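PDB 4IKG: cell death activator CIDE-3 from Mus musculus, which transfers triacylglycerol between lipid droplets and promotes their fusion into one large droplet in white adipose tissue. Local coordinates for residues F44-E49 and T68-L73. Numbering follows the deposited sequence.
Sequences FSLVLE and TMFMVL
Leu-46 CD2 approaches the Phe-70 ring obliquely, 3.6 Å from its CD1. Leu-48 CD2 also comes in obliquely, near CE1. Val-47 O lies at the ring edge, near its plane. Thr-68, from the same segment as Phe-70, puts its CG2 methyl over one face of the ring, 4.0 Å above the plane and offset toward the rim. The two segments carry neighbouring antiparallel strands, 45-48 and 69-73, in the mixed sheet of the ubiquitin-like CIDE-N domain. Strand 7-11 runs parallel to 69-73 on its other side, and strand 54-55 continues the sheet beyond 45-48. Leu-46 and Val-72 share the face that packs on helix 26-36. In Leu-46, chi1 (-177°) sets CG anti to the backbone N, and chi2 (60°) turns CD1 to Phe-70 CB, with CD2 on the ring. On the other face Val-47 lies side by side with Met-71, pointing the same way, with CG1 3.7 Å from Met-71 CB. Val-47 CB also meets Leu-73 CD2, and the two side chains cross at a slant. Just past strand 45-48, Glu-49 CG rests 3.5 Å from Met-69 CG. The Glu-49 chain bends at chi2, and its OE1 forms a salt bridge with Arg-15. Backbone hydrogen bonds run from Glu-49 N to Met-69 O, and between Val-47 and Met-71 in both directions, although the one from Met-71 N is weak. At the other end Phe-44 and Ser-45 both face Leu-73 in a classic beta bulge. Leu-73 N gives a nearly straight hydrogen bond to Ser-45 O (2.7 Å, 171° at the hydrogen). Two donors grip Leu-73 O, both in its carbonyl plane: Phe-44 N at 2.8 Å and Ser-45 N at 3.1 Å.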
ATOM      1  N   PHE A  44      -2.003  -5.141   7.258  1.00 77.25           N
ATOM      2  CA  PHE A  44      -1.163  -6.332   7.336  1.00 77.74           C
ATOM      3  C   PHE A  44      -0.557  -6.710   5.988  1.00 71.48           C
ATOM      4  O   PHE A  44       0.478  -7.379   5.930  1.00 70.75           O
ATOM      5  CB  PHE A  44      -1.962  -7.510   7.904  1.00 82.90           C
ATOM      6  CG  PHE A  44      -1.140  -8.748   8.141  1.00 84.37           C
ATOM      7  CD1 PHE A  44      -1.373  -9.904   7.413  1.00 82.99           C
ATOM      8  CD2 PHE A  44      -0.130  -8.753   9.090  1.00 87.39           C
ATOM      9  CE1 PHE A  44      -0.617 -11.044   7.632  1.00 84.52           C
ATOM     10  CE2 PHE A  44       0.628  -9.891   9.311  1.00 89.06           C
ATOM     11  CZ  PHE A  44       0.384 -11.036   8.581  1.00 87.57           C
ATOM     12  N   SER A  45      -1.196  -6.282   4.904  1.00 66.90           N
ATOM     13  CA  SER A  45      -0.737  -6.653   3.570  1.00 61.26           C
ATOM     14  C   SER A  45      -0.839  -5.499   2.579  1.00 56.10           C
ATOM     15  O   SER A  45      -1.804  -4.731   2.601  1.00 56.79           O
ATOM     16  CB  SER A  45      -1.531  -7.857   3.053  1.00 61.90           C
ATOM     17  OG  SER A  45      -1.052  -8.285   1.791  1.00 56.88           O
ATOM     18  N   LEU A  46       0.165  -5.377   1.716  1.00 55.36           N
ATOM     19  CA  LEU A  46       0.119  -4.401   0.638  1.00 50.25           C
ATOM     20  C   LEU A  46      -0.262  -5.112  -0.651  1.00 47.07           C
ATOM     21  O   LEU A  46       0.307  -6.154  -0.986  1.00 46.37           O
ATOM     22  CB  LEU A  46       1.465  -3.703   0.469  1.00 47.05           C
ATOM     23  CG  LEU A  46       1.467  -2.608  -0.599  1.00 41.99           C
ATOM     24  CD1 LEU A  46       0.461  -1.523  -0.243  1.00 43.41           C
ATOM     25  CD2 LEU A  46       2.853  -2.016  -0.785  1.00 39.05           C
ATOM     26  N   VAL A  47      -1.225  -4.554  -1.375  1.00 44.24           N
ATOM     27  CA  VAL A  47      -1.737  -5.223  -2.562  1.00 41.99           C
ATOM     28  C   VAL A  47      -1.811  -4.266  -3.750  1.00 37.40           C
ATOM     29  O   VAL A  47      -1.778  -3.052  -3.572  1.00 36.61           O
ATOM     30  CB  VAL A  47      -3.116  -5.865  -2.268  1.00 46.09           C
ATOM     31  CG1 VAL A  47      -4.251  -5.082  -2.924  1.00 45.37           C
ATOM     32  CG2 VAL A  47      -3.127  -7.320  -2.704  1.00 46.39           C
ATOM     33  N   LEU A  48      -1.879  -4.808  -4.962  1.00 39.19           N
ATOM     34  CA  LEU A  48      -2.077  -3.972  -6.142  1.00 35.45           C
ATOM     35  C   LEU A  48      -3.561  -3.636  -6.320  1.00 37.48           C
ATOM     36  O   LEU A  48      -4.416  -4.520  -6.240  1.00 40.27           O
ATOM     37  CB  LEU A  48      -1.517  -4.648  -7.397  1.00 31.91           C
ATOM     38  CG  LEU A  48       0.004  -4.783  -7.496  1.00 29.31           C
ATOM     39  CD1 LEU A  48       0.416  -5.243  -8.888  1.00 25.81           C
ATOM     40  CD2 LEU A  48       0.689  -3.472  -7.141  1.00 27.83           C
ATOM     41  N   GLU A  49      -3.861  -2.359  -6.550  1.00 54.35           N
ATOM     42  CA  GLU A  49      -5.240  -1.896  -6.729  1.00 56.47           C
ATOM     43  C   GLU A  49      -5.836  -2.426  -8.026  1.00 55.08           C
ATOM     44  O   GLU A  49      -7.054  -2.515  -8.176  1.00 57.61           O
ATOM     45  CB  GLU A  49      -5.302  -0.360  -6.706  1.00 55.48           C
ATOM     46  CG  GLU A  49      -5.860   0.298  -7.978  1.00 52.32           C
ATOM     47  CD  GLU A  49      -7.379   0.420  -7.973  1.00 56.19           C
ATOM     48  OE1 GLU A  49      -7.956   0.687  -6.899  1.00 60.64           O
ATOM     49  OE2 GLU A  49      -7.996   0.239  -9.044  1.00 54.81           O
ATOM     50  N   THR A  68       2.425   3.290  -9.853  1.00 22.32           N
ATOM     51  CA  THR A  68       1.640   2.143  -9.401  1.00 22.99           C
ATOM     52  C   THR A  68       0.691   2.521  -8.268  1.00 25.97           C
ATOM     53  O   THR A  68       1.116   3.065  -7.246  1.00 27.59           O
ATOM     54  CB  THR A  68       2.545   0.987  -8.923  1.00 25.57           C
ATOM     55  OG1 THR A  68       3.353   0.525 -10.012  1.00 22.70           O
ATOM     56  CG2 THR A  68       1.704  -0.165  -8.395  1.00 28.91           C
ATOM     57  N   MET A  69      -0.595   2.232  -8.452  1.00 40.29           N
ATOM     58  CA  MET A  69      -1.584   2.490  -7.412  1.00 43.78           C
ATOM     59  C   MET A  69      -1.696   1.291  -6.478  1.00 49.58           C
ATOM     60  O   MET A  69      -2.060   0.191  -6.903  1.00 50.29           O
ATOM     61  CB  MET A  69      -2.948   2.807  -8.027  1.00 43.04           C
ATOM     62  CG  MET A  69      -4.025   3.155  -7.011  1.00 47.80           C
ATOM     63  SD  MET A  69      -3.675   4.668  -6.092  1.00 47.01           S
ATOM     64  CE  MET A  69      -3.686   5.870  -7.423  1.00 41.60           C
ATOM     65  N   PHE A  70      -1.377   1.503  -5.206  1.00 36.26           N
ATOM     66  CA  PHE A  70      -1.452   0.429  -4.224  1.00 39.98           C
ATOM     67  C   PHE A  70      -2.798   0.389  -3.516  1.00 44.63           C
ATOM     68  O   PHE A  70      -3.669   1.228  -3.750  1.00 45.07           O
ATOM     69  CB  PHE A  70      -0.333   0.558  -3.192  1.00 40.90           C
ATOM     70  CG  PHE A  70       1.041   0.378  -3.763  1.00 37.20           C
ATOM     71  CD1 PHE A  70       1.575  -0.889  -3.933  1.00 37.22           C
ATOM     72  CD2 PHE A  70       1.800   1.474  -4.132  1.00 34.02           C
ATOM     73  CE1 PHE A  70       2.842  -1.055  -4.460  1.00 34.27           C
ATOM     74  CE2 PHE A  70       3.068   1.311  -4.661  1.00 31.08           C
ATOM     75  CZ  PHE A  70       3.587   0.046  -4.825  1.00 31.29           C
ATOM     76  N   MET A  71      -2.952  -0.603  -2.649  1.00 49.22           N
ATOM     77  CA  MET A  71      -4.163  -0.782  -1.868  1.00 54.29           C
ATOM     78  C   MET A  71      -3.822  -1.570  -0.611  1.00 58.43           C
ATOM     79  O   MET A  71      -3.381  -2.721  -0.685  1.00 58.42           O
ATOM     80  CB  MET A  71      -5.229  -1.507  -2.687  1.00 54.68           C
ATOM     81  CG  MET A  71      -6.555  -1.666  -1.967  1.00 60.07           C
ATOM     82  SD  MET A  71      -7.952  -1.592  -3.104  1.00 59.90           S
ATOM     83  CE  MET A  71      -9.069  -2.759  -2.328  1.00 66.06           C
ATOM     84  N   VAL A  72      -3.978  -0.970   0.556  1.00 57.24           N
ATOM     85  CA  VAL A  72      -3.592  -1.664   1.766  1.00 61.51           C
ATOM     86  C   VAL A  72      -4.697  -2.544   2.209  1.00 66.23           C
ATOM     87  O   VAL A  72      -5.858  -2.171   2.158  1.00 68.14           O
ATOM     88  CB  VAL A  72      -3.327  -0.753   2.952  1.00 64.61           C
ATOM     89  CG1 VAL A  72      -1.982  -0.110   2.854  1.00 61.17           C
ATOM     90  CG2 VAL A  72      -4.436   0.260   3.107  1.00 66.51           C
ATOM     91  N   LEU A  73      -4.324  -3.713   2.672  1.00 69.92           N
ATOM     92  CA  LEU A  73      -5.294  -4.568   3.305  1.00 75.22           C
ATOM     93  C   LEU A  73      -5.021  -4.645   4.784  1.00 80.62           C
ATOM     94  O   LEU A  73      -3.940  -4.976   5.248  1.00 80.80           O
ATOM     95  CB  LEU A  73      -5.269  -5.954   2.706  1.00 74.38           C
ATOM     96  CG  LEU A  73      -6.285  -6.239   1.636  1.00 72.83           C
ATOM     97  CD1 LEU A  73      -7.028  -5.041   1.089  1.00 71.21           C
ATOM     98  CD2 LEU A  73      -5.529  -6.939   0.550  1.00 68.10           C
TER